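Local coordinates for SusD superfamily protein (PDB 3OTN) that probably binds carbohydrate at the outer membrane as a SusD-family protein involved in nutrient uptake, at residues Lys305-Thr310 against Ile336-Asp341; Pro166-Ala171 against Ala192-Val197. All blocks are in the same frame, centred on the assembly; numbering follows the deposited sequence.

Interaction 1 (Lys305-Thr310 against Ile336-Asp341); sequences KQYFFT and IYKFFD. With EDO (1,2-ethanediol), chain O.
Y337 is packed between the side chain of K305 and CB of F340, and no other residue of the contact buries as much surface. Over one face of its ring comes the aliphatic part of K305, whose CG sits 3.8 Å from the Y337 ring centroid, 17° off the normal, a CH-pi contact; K305 NZ goes on to N311. F340 CB lies over the opposite face, and Q306 O is at the ring edge, in plane. F309 crosses Y337 at about a right angle, neither stacked nor edge-to-face, its CG 3.4 Å from Y337 CD1. The F309 face receives the edge of F340, with ring centroids 5.4 Å apart and planes at 69°, which completes an aromatic cluster.

Y307 and K338 make the second pairing, side by side and pointing the same way. K338 CD stands 3.7 Å from the centroid of the Y307 ring, almost on its normal. Y307 OH and K338 NZ share D417 O, while NZ also reaches C419 O and pairs with E421.

The backbones join where strand 308-312 meets strand 334-336, F308 opposite I336 in an antiparallel non-hydrogen-bonded pair. Y307 O accepts Y337 N at 2.8 Å, the donor 43° out of the carbonyl plane, and, weakly, K338 N as the chain enters a type I turn. Lysine methylenes thus serve as apolar cover for two tyrosines, and the buried ammonium of K338 is met by carbonyls and a carboxylate.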
ATOM      1  N   LYS A 305      -8.620  14.603 -15.835  1.00 25.61           N
ATOM      2  CA  LYS A 305      -9.467  13.482 -15.414  1.00 26.72           C
ATOM      3  C   LYS A 305      -8.937  12.086 -15.810  1.00 25.38           C
ATOM      4  O   LYS A 305      -9.699  11.167 -16.128  1.00 27.14           O
ATOM      5  CB  LYS A 305     -10.954  13.729 -15.803  1.00 26.85           C
ATOM      6  CG  LYS A 305     -11.559  14.894 -14.978  1.00 27.68           C
ATOM      7  CD  LYS A 305     -12.973  15.252 -15.358  1.00 23.47           C
ATOM      8  CE  LYS A 305     -13.430  16.546 -14.711  1.00 27.46           C
ATOM      9  NZ  LYS A 305     -12.780  17.789 -15.276  1.00 17.62           N
ATOM     10  N   GLN A 306      -7.616  11.948 -15.730  1.00 21.96           N
ATOM     11  CA  GLN A 306      -6.956  10.657 -15.716  1.00 23.30           C
ATOM     12  C   GLN A 306      -6.532  10.496 -14.271  1.00 20.44           C
ATOM     13  O   GLN A 306      -7.387  10.227 -13.448  1.00 20.97           O
ATOM     14  CB  GLN A 306      -5.831  10.590 -16.756  1.00 24.80           C
ATOM     15  CG  GLN A 306      -6.405  10.665 -18.191  1.00 24.05           C
ATOM     16  CD  GLN A 306      -7.232   9.429 -18.596  1.00 27.41           C
ATOM     17  OE1 GLN A 306      -7.102   8.354 -18.029  1.00 22.24           O
ATOM     18  NE2 GLN A 306      -8.046   9.588 -19.612  1.00 24.33           N
ATOM     19  N   TYR A 307      -5.270  10.702 -13.924  1.00 20.78           N
ATOM     20  CA  TYR A 307      -4.864  10.601 -12.526  1.00 19.25           C
ATOM     21  C   TYR A 307      -5.163  11.857 -11.724  1.00 22.76           C
ATOM     22  O   TYR A 307      -5.293  11.794 -10.485  1.00 23.43           O
ATOM     23  CB  TYR A 307      -3.384  10.262 -12.449  1.00 21.27           C
ATOM     24  CG  TYR A 307      -3.016   8.801 -12.555  1.00 20.25           C
ATOM     25  CD1 TYR A 307      -3.943   7.801 -12.877  1.00 25.30           C
ATOM     26  CD2 TYR A 307      -1.701   8.409 -12.331  1.00 19.05           C
ATOM     27  CE1 TYR A 307      -3.577   6.459 -12.907  1.00 21.82           C
ATOM     28  CE2 TYR A 307      -1.330   7.054 -12.344  1.00 22.84           C
ATOM     29  CZ  TYR A 307      -2.264   6.092 -12.655  1.00 22.77           C
ATOM     30  OH  TYR A 307      -1.900   4.764 -12.715  1.00 19.15           O
ATOM     31  N   PHE A 308      -5.260  12.994 -12.418  1.00 18.18           N
ATOM     32  CA  PHE A 308      -5.463  14.287 -11.779  1.00 19.08           C
ATOM     33  C   PHE A 308      -6.634  15.020 -12.405  1.00 20.32           C
ATOM     34  O   PHE A 308      -7.015  14.743 -13.559  1.00 22.84           O
ATOM     35  CB  PHE A 308      -4.173  15.141 -11.862  1.00 18.83           C
ATOM     36  CG  PHE A 308      -2.966  14.427 -11.339  1.00 20.42           C
ATOM     37  CD1 PHE A 308      -2.864  14.124  -9.993  1.00 20.28           C
ATOM     38  CD2 PHE A 308      -1.979  13.951 -12.216  1.00 23.77           C
ATOM     39  CE1 PHE A 308      -1.757  13.418  -9.512  1.00 22.67           C
ATOM     40  CE2 PHE A 308      -0.904  13.225 -11.755  1.00 21.65           C
ATOM     41  CZ  PHE A 308      -0.775  12.965 -10.405  1.00 18.57           C
ATOM     42  N   PHE A 309      -7.193  15.955 -11.645  1.00 22.12           N
ATOM     43  CA  PHE A 309      -8.220  16.883 -12.147  1.00 22.50           C
ATOM     44  C   PHE A 309      -8.048  18.273 -11.570  1.00 23.28           C
ATOM     45  O   PHE A 309      -7.352  18.468 -10.577  1.00 25.66           O
ATOM     46  CB  PHE A 309      -9.655  16.334 -12.018  1.00 23.72           C
ATOM     47  CG  PHE A 309     -10.252  16.330 -10.622  1.00 23.18           C
ATOM     48  CD1 PHE A 309      -9.616  15.727  -9.544  1.00 23.10           C
ATOM     49  CD2 PHE A 309     -11.551  16.838 -10.420  1.00 26.71           C
ATOM     50  CE1 PHE A 309     -10.226  15.663  -8.267  1.00 23.22           C
ATOM     51  CE2 PHE A 309     -12.162  16.788  -9.149  1.00 27.92           C
ATOM     52  CZ  PHE A 309     -11.506  16.198  -8.075  1.00 20.32           C
ATOM     53  N   THR A 310      -8.620  19.244 -12.277  1.00 24.35           N
ATOM     54  CA  THR A 310      -8.443  20.677 -11.988  1.00 24.21           C
ATOM     55  C   THR A 310      -9.750  21.467 -12.086  1.00 24.57           C
ATOM     56  O   THR A 310      -9.779  22.648 -11.765  1.00 25.60           O
ATOM     57  CB  THR A 310      -7.465  21.304 -13.003  1.00 25.02           C
ATOM     58  OG1 THR A 310      -8.018  21.171 -14.311  1.00 22.66           O
ATOM     59  CG2 THR A 310      -6.110  20.638 -12.981  1.00 24.36           C
ATOM     60  N   ILE A 336      -6.048  14.827  -6.941  1.00 19.11           N
ATOM     61  CA  ILE A 336      -6.036  13.428  -7.336  1.00 20.07           C
ATOM     62  C   ILE A 336      -7.426  12.953  -7.736  1.00 20.10           C
ATOM     63  O   ILE A 336      -8.355  12.990  -6.941  1.00 21.82           O
ATOM     64  CB  ILE A 336      -5.434  12.524  -6.256  1.00 19.96           C
ATOM     65  CG1 ILE A 336      -3.940  12.857  -6.088  1.00 21.60           C
ATOM     66  CG2 ILE A 336      -5.611  11.042  -6.702  1.00 14.18           C
ATOM     67  CD1 ILE A 336      -3.351  12.641  -4.659  1.00 17.64           C
ATOM     68  N   TYR A 337      -7.529  12.530  -8.995  1.00 21.87           N
ATOM     69  CA  TYR A 337      -8.716  11.941  -9.606  1.00 22.18           C
ATOM     70  C   TYR A 337      -8.619  10.421  -9.725  1.00 21.33           C
ATOM     71  O   TYR A 337      -9.617   9.763 -10.030  1.00 19.07           O
ATOM     72  CB  TYR A 337      -8.888  12.512 -11.028  1.00 23.44           C
ATOM     73  CG  TYR A 337     -10.272  12.434 -11.614  1.00 24.48           C
ATOM     74  CD1 TYR A 337     -11.335  13.143 -11.055  1.00 22.44           C
ATOM     75  CD2 TYR A 337     -10.533  11.651 -12.757  1.00 20.46           C
ATOM     76  CE1 TYR A 337     -12.625  13.087 -11.623  1.00 21.97           C
ATOM     77  CE2 TYR A 337     -11.830  11.595 -13.309  1.00 22.42           C
ATOM     78  CZ  TYR A 337     -12.854  12.322 -12.745  1.00 21.67           C
ATOM     79  OH  TYR A 337     -14.121  12.269 -13.291  1.00 23.97           O
ATOM     80  N   LYS A 338      -7.441   9.859  -9.437  1.00 21.12           N
ATOM     81  CA  LYS A 338      -7.159   8.411  -9.619  1.00 21.56           C
ATOM     82  C   LYS A 338      -8.190   7.470  -8.965  1.00 20.13           C
ATOM     83  O   LYS A 338      -8.515   6.396  -9.505  1.00 19.70           O
ATOM     84  CB  LYS A 338      -5.752   8.148  -9.099  1.00 24.16           C
ATOM     85  CG  LYS A 338      -5.128   6.862  -9.435  1.00 31.72           C
ATOM     86  CD  LYS A 338      -3.634   6.924  -9.105  1.00 28.81           C
ATOM     87  CE  LYS A 338      -3.023   5.580  -9.250  1.00 21.10           C
ATOM     88  NZ  LYS A 338      -1.548   5.585  -9.167  1.00 19.92           N
ATOM     89  N   PHE A 339      -8.772   7.920  -7.860  1.00 17.27           N
ATOM     90  CA  PHE A 339      -9.701   7.119  -7.054  1.00 20.06           C
ATOM     91  C   PHE A 339     -11.104   7.722  -6.983  1.00 17.05           C
ATOM     92  O   PHE A 339     -11.830   7.444  -6.064  1.00 20.54           O
ATOM     93  CB  PHE A 339      -9.113   6.967  -5.655  1.00 18.96           C
ATOM     94  CG  PHE A 339      -7.665   6.526  -5.659  1.00 21.25           C
ATOM     95  CD1 PHE A 339      -7.309   5.299  -6.202  1.00 24.46           C
ATOM     96  CD2 PHE A 339      -6.661   7.337  -5.132  1.00 22.51           C
ATOM     97  CE1 PHE A 339      -5.979   4.865  -6.196  1.00 28.01           C
ATOM     98  CE2 PHE A 339      -5.327   6.910  -5.130  1.00 20.68           C
ATOM     99  CZ  PHE A 339      -5.001   5.668  -5.653  1.00 19.08           C
ATOM    100  N   PHE A 340     -11.487   8.469  -8.014  1.00 17.99           N
ATOM    101  CA  PHE A 340     -12.758   9.191  -8.062  1.00 19.10           C
ATOM    102  C   PHE A 340     -13.919   8.260  -8.490  1.00 19.33           C
ATOM    103  O   PHE A 340     -14.259   8.108  -9.675  1.00 22.83           O
ATOM    104  CB  PHE A 340     -12.576  10.401  -8.976  1.00 20.05           C
ATOM    105  CG  PHE A 340     -13.665  11.435  -8.897  1.00 18.87           C
ATOM    106  CD1 PHE A 340     -14.852  11.300  -9.637  1.00 23.96           C
ATOM    107  CD2 PHE A 340     -13.452  12.620  -8.189  1.00 24.45           C
ATOM    108  CE1 PHE A 340     -15.826  12.317  -9.598  1.00 23.56           C
ATOM    109  CE2 PHE A 340     -14.405  13.589  -8.132  1.00 23.10           C
ATOM    110  CZ  PHE A 340     -15.599  13.450  -8.852  1.00 26.96           C
ATOM    111  N   ASP A 341     -14.480   7.597  -7.489  1.00 19.47           N
ATOM    112  CA  ASP A 341     -15.699   6.786  -7.610  1.00 19.70           C
ATOM    113  C   ASP A 341     -16.826   7.758  -7.915  1.00 19.13           C
ATOM    114  O   ASP A 341     -17.416   8.367  -7.018  1.00 20.44           O
ATOM    115  CB  ASP A 341     -15.912   5.983  -6.307  1.00 19.29           C
ATOM    116  CG  ASP A 341     -17.193   5.114  -6.315  1.00 21.43           C
ATOM    117  OD1 ASP A 341     -18.054   5.230  -7.218  1.00 16.49           O
ATOM    118  OD2 ASP A 341     -17.348   4.337  -5.353  1.00 17.74           O
TER
HETATM  119  C1  EDO O 627      -9.462  24.760 -15.236  1.00 41.06           C
HETATM  120  O1  EDO O 627      -9.519  23.442 -15.773  1.00 36.83           O
HETATM  121  C2  EDO O 627      -8.109  25.388 -15.580  1.00 49.45           C
HETATM  122  O2  EDO O 627      -7.092  24.778 -14.790  1.00 48.95           O

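Interaction 2 (Pro166-Ala171 against Ala192-Val197); sequences PDLLEA and ALLADV
This is an apolar helix-helix contact without a hydrogen bond across it, joining helix 156-172 to helix 187-202 in the helical part of the fold. The axes of the two short segments approach to 10.3 Å, and their directions differ by 144°, closer to antiparallel than to perpendicular. L168 is the central side chain. Its CD1 lies 3.8 Å from L193 CG and 3.9 Å from V197 CG2, placing one methyl among residues one helical turn apart, while L168 CD2 reaches only L193, at its CD2.

Both segments fall in the SusD-type region whose sequence belongs to the TPR clan, and antiparallel packing of successive helices is in keeping with that kinship. Helix 108-133 adds A123 against L168 and F120 and F127 against L193; on another flank R219 of helix 210-225 touches L169 and L194.

In L194, CG anti to the backbone N (chi1 -176°) is carried toward helix 156-172. Its two methyls have separate partners: CD1 lies 4.0 Å from L168 CB, and CD2 lies 3.9 Å from L169 CD2. An alanine here would probably open a gap beside L168 CB and deprive L169 CD2 of its partner in 192-197. V197 continues the apolar surface against Y160, I164 and I165 of helix 156-172.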
ATOM      1  N   PRO A 166       9.191 -17.793   6.454  1.00 19.90           N
ATOM      2  CA  PRO A 166       8.656 -19.160   6.624  1.00 21.73           C
ATOM      3  C   PRO A 166       7.143 -19.264   6.449  1.00 21.87           C
ATOM      4  O   PRO A 166       6.670 -20.243   5.882  1.00 22.08           O
ATOM      5  CB  PRO A 166       9.076 -19.544   8.050  1.00 20.97           C
ATOM      6  CG  PRO A 166      10.240 -18.683   8.361  1.00 24.27           C
ATOM      7  CD  PRO A 166      10.020 -17.380   7.613  1.00 20.67           C
ATOM      8  N   ASP A 167       6.384 -18.265   6.899  1.00 22.28           N
ATOM      9  CA  ASP A 167       4.911 -18.269   6.705  1.00 22.86           C
ATOM     10  C   ASP A 167       4.583 -18.334   5.214  1.00 22.41           C
ATOM     11  O   ASP A 167       3.756 -19.131   4.778  1.00 20.12           O
ATOM     12  CB  ASP A 167       4.258 -16.995   7.320  1.00 20.68           C
ATOM     13  CG  ASP A 167       4.018 -17.092   8.842  1.00 32.65           C
ATOM     14  OD1 ASP A 167       4.299 -18.138   9.478  1.00 26.69           O
ATOM     15  OD2 ASP A 167       3.537 -16.083   9.424  1.00 27.56           O
ATOM     16  N   LEU A 168       5.260 -17.492   4.440  1.00 18.68           N
ATOM     17  CA  LEU A 168       4.963 -17.379   3.018  1.00 19.86           C
ATOM     18  C   LEU A 168       5.454 -18.626   2.268  1.00 21.18           C
ATOM     19  O   LEU A 168       4.768 -19.101   1.378  1.00 18.83           O
ATOM     20  CB  LEU A 168       5.553 -16.102   2.442  1.00 17.49           C
ATOM     21  CG  LEU A 168       4.758 -14.858   2.883  1.00 18.36           C
ATOM     22  CD1 LEU A 168       5.418 -13.547   2.515  1.00 13.11           C
ATOM     23  CD2 LEU A 168       3.330 -14.873   2.314  1.00 18.44           C
ATOM     24  N   LEU A 169       6.585 -19.194   2.681  1.00 18.72           N
ATOM     25  CA  LEU A 169       7.107 -20.381   1.994  1.00 20.98           C
ATOM     26  C   LEU A 169       6.192 -21.575   2.256  1.00 22.15           C
ATOM     27  O   LEU A 169       6.013 -22.440   1.381  1.00 21.30           O
ATOM     28  CB  LEU A 169       8.534 -20.699   2.421  1.00 21.92           C
ATOM     29  CG  LEU A 169       9.630 -19.709   1.986  1.00 22.11           C
ATOM     30  CD1 LEU A 169      10.956 -20.134   2.659  1.00 21.90           C
ATOM     31  CD2 LEU A 169       9.774 -19.604   0.454  1.00 24.58           C
ATOM     32  N   GLU A 170       5.624 -21.642   3.457  1.00 20.63           N
ATOM     33  CA  GLU A 170       4.652 -22.707   3.750  1.00 22.74           C
ATOM     34  C   GLU A 170       3.356 -22.443   2.971  1.00 21.61           C
ATOM     35  O   GLU A 170       2.817 -23.369   2.336  1.00 21.70           O
ATOM     36  CB  GLU A 170       4.397 -22.807   5.241  1.00 24.65           C
ATOM     37  CG  GLU A 170       5.692 -23.255   6.022  1.00 34.13           C
ATOM     38  CD  GLU A 170       5.594 -23.102   7.539  1.00 38.58           C
ATOM     39  OE1 GLU A 170       4.521 -22.738   8.069  1.00 35.64           O
ATOM     40  OE2 GLU A 170       6.614 -23.347   8.210  1.00 45.43           O
ATOM     41  N   ALA A 171       2.883 -21.189   2.951  1.00 18.46           N
ATOM     42  CA  ALA A 171       1.642 -20.876   2.204  1.00 22.80           C
ATOM     43  C   ALA A 171       1.798 -21.222   0.703  1.00 24.71           C
ATOM     44  O   ALA A 171       0.887 -21.745   0.045  1.00 23.78           O
ATOM     45  CB  ALA A 171       1.232 -19.390   2.414  1.00 19.83           C
ATOM     46  N   ALA A 192       2.792 -12.430  -4.860  1.00 17.37           N
ATOM     47  CA  ALA A 192       2.996 -10.964  -4.934  1.00 18.69           C
ATOM     48  C   ALA A 192       3.659 -10.438  -3.657  1.00 19.40           C
ATOM     49  O   ALA A 192       4.618  -9.667  -3.709  1.00 22.09           O
ATOM     50  CB  ALA A 192       1.670 -10.242  -5.189  1.00 17.95           C
ATOM     51  N   LEU A 193       3.150 -10.864  -2.506  1.00 17.25           N
ATOM     52  CA  LEU A 193       3.723 -10.478  -1.239  1.00 17.48           C
ATOM     53  C   LEU A 193       5.133 -10.999  -1.078  1.00 17.17           C
ATOM     54  O   LEU A 193       6.014 -10.240  -0.663  1.00 20.20           O
ATOM     55  CB  LEU A 193       2.879 -10.963  -0.059  1.00 17.32           C
ATOM     56  CG  LEU A 193       3.405 -10.600   1.340  1.00 20.63           C
ATOM     57  CD1 LEU A 193       3.707  -9.088   1.461  1.00 17.08           C
ATOM     58  CD2 LEU A 193       2.410 -11.062   2.400  1.00 16.50           C
ATOM     59  N   LEU A 194       5.352 -12.280  -1.406  1.00 17.41           N
ATOM     60  CA  LEU A 194       6.674 -12.880  -1.245  1.00 18.69           C
ATOM     61  C   LEU A 194       7.682 -12.247  -2.236  1.00 20.00           C
ATOM     62  O   LEU A 194       8.849 -12.042  -1.879  1.00 19.77           O
ATOM     63  CB  LEU A 194       6.630 -14.414  -1.327  1.00 18.96           C
ATOM     64  CG  LEU A 194       7.934 -15.176  -1.070  1.00 19.15           C
ATOM     65  CD1 LEU A 194       8.615 -14.732   0.223  1.00 16.05           C
ATOM     66  CD2 LEU A 194       7.698 -16.685  -1.051  1.00 22.34           C
ATOM     67  N   ALA A 195       7.238 -11.867  -3.438  1.00 19.67           N
ATOM     68  CA  ALA A 195       8.114 -11.093  -4.340  1.00 22.68           C
ATOM     69  C   ALA A 195       8.601  -9.788  -3.660  1.00 18.95           C
ATOM     70  O   ALA A 195       9.776  -9.437  -3.691  1.00 18.61           O
ATOM     71  CB  ALA A 195       7.407 -10.774  -5.668  1.00 20.47           C
ATOM     72  N   ASP A 196       7.672  -9.103  -3.040  1.00 18.61           N
ATOM     73  CA  ASP A 196       7.924  -7.833  -2.404  1.00 20.85           C
ATOM     74  C   ASP A 196       8.825  -8.027  -1.163  1.00 20.56           C
ATOM     75  O   ASP A 196       9.765  -7.226  -0.927  1.00 21.97           O
ATOM     76  CB  ASP A 196       6.576  -7.193  -2.039  1.00 19.28           C
ATOM     77  CG  ASP A 196       6.654  -5.688  -1.787  1.00 24.90           C
ATOM     78  OD1 ASP A 196       7.742  -5.096  -1.835  1.00 23.70           O
ATOM     79  OD2 ASP A 196       5.588  -5.095  -1.489  1.00 21.87           O
ATOM     80  N   VAL A 197       8.547  -9.074  -0.385  1.00 18.83           N
ATOM     81  CA  VAL A 197       9.372  -9.421   0.768  1.00 17.35           C
ATOM     82  C   VAL A 197      10.839  -9.629   0.383  1.00 19.29           C
ATOM     83  O   VAL A 197      11.719  -9.015   0.946  1.00 19.48           O
ATOM     84  CB  VAL A 197       8.803 -10.646   1.531  1.00 19.78           C
ATOM     85  CG1 VAL A 197       9.818 -11.220   2.511  1.00 15.48           C
ATOM     86  CG2 VAL A 197       7.481 -10.231   2.244  1.00 17.39           C
TER

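Overall arrangement
Interactions 1 and 2 are both largely buried, yet they lie on opposite sides of the chain's centre, with centres 33 Å apart and nearest atoms about 15 Å apart. They share no helix or strand: interaction 2 unites two helices in the earlier, N-terminal part of the chain, whereas interaction 1 ties a strand and its preceding turn to the loop leading into helix 342-348, much later in the sequence. Their chemistry follows these settings. The helix pair relies on aliphatic packing alone and buries 215 Å², while the strand-loop contact buries 499 Å² and combines aromatic rings, lysine methylenes and backbone hydrogen bonds.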